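Putative 2,3,4,5-tetrahydropyridine-2-carboxylate N- succinyltransferase (Campylobacter jejuni, PDB 2RIJ) probably catalyses the succinyl-CoA-dependent conversion of cyclic tetrahydrodipicolinate into acyclic N-succinyl-L-2-amino-6-oxopimelate, the first step of the succinylase route to lysine. Local coordinates at residues A[149-154]-A[229-234]; A[162-167]-A[202-207]. All coordinates share one frame; numbering follows the deposited sequence. Where two conformers were deposited one is given.

Contact 1: residues A[149-154]-A[229-234]; sequences STKKVP and GASLAA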
loop_
_atom_site.group_PDB
_atom_site.type_symbol
_atom_site.label_atom_id
_atom_site.label_comp_id
_atom_site.label_asym_id
_atom_site.label_seq_id
_atom_site.Cartn_x
_atom_site.Cartn_y
_atom_site.Cartn_z
ATOM N N SER A 149 -41.136 21.009 -14.204
ATOM C CA SER A 149 -40.379 22.263 -13.997
ATOM C C SER A 149 -41.093 23.345 -13.160
ATOM O O SER A 149 -40.424 24.128 -12.494
ATOM C CB SER A 149 -39.865 22.802 -15.316
ATOM O OG SER A 149 -38.927 21.886 -15.851
ATOM N N THR A 150 -42.436 23.324 -13.166
ATOM C CA THR A 150 -43.257 24.185 -12.318
ATOM C C THR A 150 -43.436 23.580 -10.923
ATOM O O THR A 150 -44.022 24.203 -10.068
ATOM C CB THR A 150 -44.681 24.404 -12.929
ATOM O OG1 THR A 150 -45.402 23.148 -12.941
ATOM C CG2 THR A 150 -44.618 25.025 -14.367
ATOM N N LYS A 151 -42.958 22.350 -10.714
ATOM C CA LYS A 151 -43.027 21.620 -9.476
ATOM C C LYS A 151 -44.471 21.319 -9.050
ATOM O O LYS A 151 -44.730 21.158 -7.872
ATOM C CB LYS A 151 -42.226 22.321 -8.368
ATOM C CG LYS A 151 -40.767 22.531 -8.729
ATOM C CD LYS A 151 -39.890 23.029 -7.550
ATOM C CE LYS A 151 -40.102 24.473 -7.222
ATOM N NZ LYS A 151 -39.593 25.398 -8.196
ATOM N N LYS A 152 -45.389 21.187 -10.012
ATOM C CA LYS A 152 -46.775 20.738 -9.689
ATOM C C LYS A 152 -46.776 19.268 -9.283
ATOM O O LYS A 152 -47.653 18.823 -8.553
ATOM C CB LYS A 152 -47.722 20.933 -10.884
ATOM C CG LYS A 152 -47.979 22.374 -11.292
ATOM C CD LYS A 152 -49.169 22.928 -10.591
ATOM C CE LYS A 152 -49.468 24.343 -11.002
ATOM N NZ LYS A 152 -50.587 24.809 -10.130
ATOM N N VAL A 153 -45.820 18.509 -9.821
ATOM C CA VAL A 153 -45.597 17.108 -9.483
ATOM C C VAL A 153 -44.122 16.893 -9.098
ATOM O O VAL A 153 -43.234 17.634 -9.545
ATOM C CB VAL A 153 -45.945 16.138 -10.649
ATOM C CG1 VAL A 153 -47.435 16.319 -11.109
ATOM C CG2 VAL A 153 -44.944 16.278 -11.827
ATOM N N PRO A 154 -43.858 15.914 -8.223
ATOM C CA PRO A 154 -42.458 15.612 -7.857
ATOM C C PRO A 154 -41.640 14.962 -8.941
ATOM O O PRO A 154 -42.181 14.298 -9.842
ATOM C CB PRO A 154 -42.581 14.668 -6.658
ATOM C CG PRO A 154 -44.017 14.701 -6.260
ATOM C CD PRO A 154 -44.816 15.117 -7.420
ATOM N N GLY A 229 -37.775 20.531 -18.119
ATOM C CA GLY A 229 -38.040 19.348 -17.332
ATOM C C GLY A 229 -37.235 19.199 -16.026
ATOM O O GLY A 229 -37.516 18.301 -15.265
ATOM N N ALA A 230 -36.193 20.019 -15.829
ATOM C CA ALA A 230 -35.479 20.101 -14.577
ATOM C C ALA A 230 -36.421 20.679 -13.510
ATOM O O ALA A 230 -37.344 21.455 -13.806
ATOM C CB ALA A 230 -34.163 20.963 -14.723
ATOM N N SER A 231 -36.166 20.301 -12.266
ATOM C CA SER A 231 -36.929 20.775 -11.121
ATOM C C SER A 231 -35.980 21.341 -10.065
ATOM O O SER A 231 -35.197 20.608 -9.469
ATOM C CB SER A 231 -37.768 19.638 -10.566
ATOM O OG SER A 231 -38.537 20.065 -9.469
ATOM N N LEU A 232 -36.017 22.648 -9.884
ATOM C CA LEU A 232 -35.156 23.340 -8.935
ATOM C C LEU A 232 -35.970 23.909 -7.771
ATOM O O LEU A 232 -36.801 24.787 -7.968
ATOM C CB LEU A 232 -34.418 24.451 -9.658
ATOM C CG LEU A 232 -33.673 24.093 -10.965
ATOM C CD1 LEU A 232 -32.929 25.371 -11.435
ATOM C CD2 LEU A 232 -32.712 22.870 -10.788
ATOM N N ALA A 233 -35.728 23.410 -6.565
ATOM C CA ALA A 233 -36.385 23.940 -5.364
ATOM C C ALA A 233 -35.963 25.377 -5.167
ATOM O O ALA A 233 -34.838 25.763 -5.532
ATOM C CB ALA A 233 -36.077 23.087 -4.113
ATOM N N ALA A 234 -36.882 26.169 -4.629
ATOM C CA ALA A 234 -36.657 27.600 -4.334
ATOM C C ALA A 234 -35.359 27.758 -3.538
ATOM O O ALA A 234 -35.094 27.016 -2.584
ATOM C CB ALA A 234 -37.891 28.222 -3.568
HETATM O O HOH W 1 -38.223 24.325 -10.943
HETATM O O HOH W 2 -40.753 18.662 -9.919
#

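Contact 2: residues A[162-167]-A[202-207]; sequences GAFGLL and VDKFPR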
loop_
_atom_site.group_PDB
_atom_site.type_symbol
_atom_site.label_atom_id
_atom_site.label_comp_id
_atom_site.label_asym_id
_atom_site.label_seq_id
_atom_site.Cartn_x
_atom_site.Cartn_y
_atom_site.Cartn_z
ATOM N N GLY A 162 -40.704 7.362 -24.075
ATOM C CA GLY A 162 -40.970 7.601 -25.485
ATOM C C GLY A 162 -40.807 9.031 -25.951
ATOM O O GLY A 162 -40.911 9.307 -27.152
ATOM N N ALA A 163 -40.509 9.933 -25.024
ATOM C CA ALA A 163 -40.442 11.359 -25.345
ATOM C C ALA A 163 -39.439 11.612 -26.453
ATOM O O ALA A 163 -39.739 12.306 -27.416
ATOM C CB ALA A 163 -40.112 12.164 -24.127
ATOM N N PHE A 164 -38.275 11.006 -26.363
ATOM C CA PHE A 164 -37.250 11.232 -27.369
ATOM C C PHE A 164 -37.695 10.831 -28.759
ATOM O O PHE A 164 -37.338 11.472 -29.742
ATOM C CB PHE A 164 -35.965 10.492 -27.013
ATOM C CG PHE A 164 -35.095 11.227 -26.062
ATOM C CD1 PHE A 164 -35.326 11.160 -24.699
ATOM C CD2 PHE A 164 -34.020 11.979 -26.523
ATOM C CE1 PHE A 164 -34.494 11.829 -23.809
ATOM C CE2 PHE A 164 -33.193 12.654 -25.631
ATOM C CZ PHE A 164 -33.431 12.575 -24.275
ATOM N N GLY A 165 -38.497 9.785 -28.871
ATOM C CA GLY A 165 -38.935 9.378 -30.188
ATOM C C GLY A 165 -39.963 10.286 -30.825
ATOM O O GLY A 165 -40.107 10.303 -32.039
ATOM N N LEU A 166 -40.724 11.004 -30.010
ATOM C CA LEU A 166 -41.764 11.888 -30.504
ATOM C C LEU A 166 -41.250 13.299 -30.876
ATOM O O LEU A 166 -41.802 13.968 -31.763
ATOM C CB LEU A 166 -42.868 12.005 -29.443
ATOM C CG LEU A 166 -43.786 10.766 -29.294
ATOM C CD1 LEU A 166 -44.974 11.072 -28.418
ATOM C CD2 LEU A 166 -44.286 10.235 -30.616
ATOM N N LEU A 167 -40.226 13.763 -30.169
ATOM C CA LEU A 167 -39.690 15.112 -30.368
ATOM C C LEU A 167 -38.788 15.156 -31.614
ATOM O O LEU A 167 -38.074 14.201 -31.890
ATOM C CB LEU A 167 -38.929 15.546 -29.111
ATOM C CG LEU A 167 -39.753 15.675 -27.812
ATOM C CD1 LEU A 167 -38.841 15.935 -26.666
ATOM C CD2 LEU A 167 -40.844 16.789 -27.897
ATOM N N VAL A 202 -28.673 22.669 -31.196
ATOM C CA VAL A 202 -29.448 21.691 -32.012
ATOM C C VAL A 202 -29.773 20.516 -31.096
ATOM O O VAL A 202 -28.860 19.838 -30.573
ATOM C CB VAL A 202 -28.703 21.238 -33.293
ATOM C CG1 VAL A 202 -29.520 20.071 -34.075
ATOM C CG2 VAL A 202 -28.320 22.452 -34.170
ATOM N N ASP A 203 -31.071 20.320 -30.840
ATOM C CA ASP A 203 -31.515 19.295 -29.925
ATOM C C ASP A 203 -33.025 19.131 -30.022
ATOM O O ASP A 203 -33.759 19.915 -30.679
ATOM C CB ASP A 203 -31.148 19.661 -28.469
ATOM C CG ASP A 203 -31.337 18.499 -27.475
ATOM O OD1 ASP A 203 -31.354 17.320 -27.884
ATOM O OD2 ASP A 203 -31.516 18.784 -26.263
ATOM N N LYS A 204 -33.487 18.105 -29.354
ATOM C CA LYS A 204 -34.916 17.792 -29.232
ATOM C C LYS A 204 -35.638 18.507 -28.083
ATOM O O LYS A 204 -36.866 18.563 -28.084
ATOM C CB LYS A 204 -35.112 16.259 -29.068
ATOM C CG LYS A 204 -34.819 15.461 -30.342
ATOM C CD LYS A 204 -34.872 13.975 -30.102
ATOM C CE LYS A 204 -34.912 13.194 -31.432
ATOM N NZ LYS A 204 -35.183 11.776 -31.254
ATOM N N PHE A 205 -34.891 18.990 -27.097
ATOM C CA PHE A 205 -35.450 19.649 -25.917
ATOM C C PHE A 205 -35.030 21.124 -25.891
ATOM O O PHE A 205 -33.878 21.436 -26.218
ATOM C CB PHE A 205 -34.912 19.033 -24.625
ATOM C CG PHE A 205 -35.481 17.689 -24.278
ATOM C CD1 PHE A 205 -35.113 16.568 -25.011
ATOM C CD2 PHE A 205 -36.324 17.531 -23.199
ATOM C CE1 PHE A 205 -35.640 15.297 -24.710
ATOM C CE2 PHE A 205 -36.853 16.256 -22.888
ATOM C CZ PHE A 205 -36.527 15.158 -23.683
ATOM N N PRO A 206 -35.915 22.006 -25.379
ATOM C CA PRO A 206 -35.575 23.401 -25.076
ATOM C C PRO A 206 -34.982 23.551 -23.672
ATOM O O PRO A 206 -34.824 22.560 -22.931
ATOM C CB PRO A 206 -36.937 24.086 -25.177
ATOM C CG PRO A 206 -37.850 23.079 -24.668
ATOM C CD PRO A 206 -37.327 21.736 -25.036
ATOM N N ARG A 207 -34.587 24.770 -23.351
ATOM C CA ARG A 207 -34.035 25.080 -22.076
ATOM C C ARG A 207 -35.164 25.513 -21.132
ATOM O O ARG A 207 -36.175 26.090 -21.546
ATOM C CB ARG A 207 -32.964 26.149 -22.218
ATOM C CG ARG A 207 -31.740 25.584 -22.997
ATOM C CD ARG A 207 -30.949 26.556 -23.668
ATOM N NE ARG A 207 -29.794 25.947 -24.319
ATOM C CZ ARG A 207 -28.830 26.661 -24.835
ATOM N NH1 ARG A 207 -28.906 27.963 -24.788
ATOM N NH2 ARG A 207 -27.796 26.082 -25.370
#

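Contact 1: residues A[149-154]-A[229-234]
Ser149, in the last turn of helix 138-149, turns its hydroxyl onto the backbone of Gly229 and Ala230. With OG anti to its own carbonyl carbon (chi1 -65°), Ser149 OG donates a short hydrogen bond of 2.6 Å to Ala230 O, tilted modestly from the carbonyl plane, and accepts a weak one from Gly229 N. Ser149 CA adds a C-H...O contact to the same Ala230 O, at 3.1 Å. The helix then ends in a Schellman motif, and Lys151, in positive phi, begins the exit. Its chain is bent at chi3 and chi4, the last torsion (-71°) placing NZ, and Lys151 NZ donates a 2.9 Å hydrogen bond to Leu232 O; on the way Lys151 CG passes 3.4 Å from Ser231 OG. The ammonium also forms a salt bridge with Glu215. A water knits the middle together, donating to Ser149 O and accepting from Leu232 N and, at longer range, from Lys151 NZ. A second water reaches further along, donating to Val153 O and accepting from Ser231 OG, each at 2.7 Å. The outcome is a largely buried polar seam joining the end of a helix in the N-terminal region to a loop before strand 237-238, in which main-chain groups are met by one serine hydroxyl, an ammonium group and two waters, Ser231 OG reaching Val153 O through the second water.

Contact 2: residues A[162-167]-A[202-207]
Lys204 and Phe205, just past the end of strand 201-203, meet Phe164 of the short helix 163-166 and the Leu167 that follows it. The turn into them is held by Asp203, whose carboxylate accepts weak hydrogen bonds from the backbone N atoms of Lys204 and Phe205. The same carboxylate makes salt bridges with Arg227 and with Arg219 of a second subunit. Lys204 reaches the helix with its chain extended beyond CG. Lys204 CB meets Leu167 CB at 3.9 Å, and Lys204 CE lies 3.3 Å from Leu167 O. At the tip, Lys204 NZ donates a 2.7 Å hydrogen bond to Phe164 O, approaching from above the carbonyl plane, 40° out of it. Phe164 was deposited in two conformers, and in the one given Lys204 CD runs beside its ring, 4.2 Å from Phe164 CD2. Phe205 then slips between two partners. In that same conformer of Phe164, Phe205 CE1 stands over a face of the Phe164 ring, 3.5 Å from Phe164 CZ, with the two ring planes inclined at 51°. Leu167 CD1 lies over a face of the Phe205 ring in a CH-pi contact, 4.0 Å from the ring centroid and 18° off its normal. Beyond the two segments, Phe205 stacks with Phe247 and makes a cation-pi contact with Arg227, while Leu167 also packs on helix 138-149. One lysine therefore serves both kinds of contact, its methylenes packing against the helix end while its ammonium group bonds to the carbonyl of Phe164, beside the apolar packing of Phe205 against Phe164 and Leu167.

The order along the chain is 149-154, 162-167, 202-207 and 229-234, so contact 1 brackets contact 2. Their centres lie 19 Å apart and their nearest atoms about 6 Å, without touching. Helix 138-149 links them: it ends in contact 1, and its Val138 and Ile141 pack on Leu167 of contact 2. Contact 2 lies where the N-terminal and middle regions meet, fastens the short helix to the exit of strand 201-203, and borders the second subunit, to which Asp203 and Arg207 make salt bridges. Contact 1 joins the N-terminal part to a loop between strands 219-220 and 237-238, the first two of the parallel run expected of a left-handed beta-helix, and so to the first turns of the probable coil.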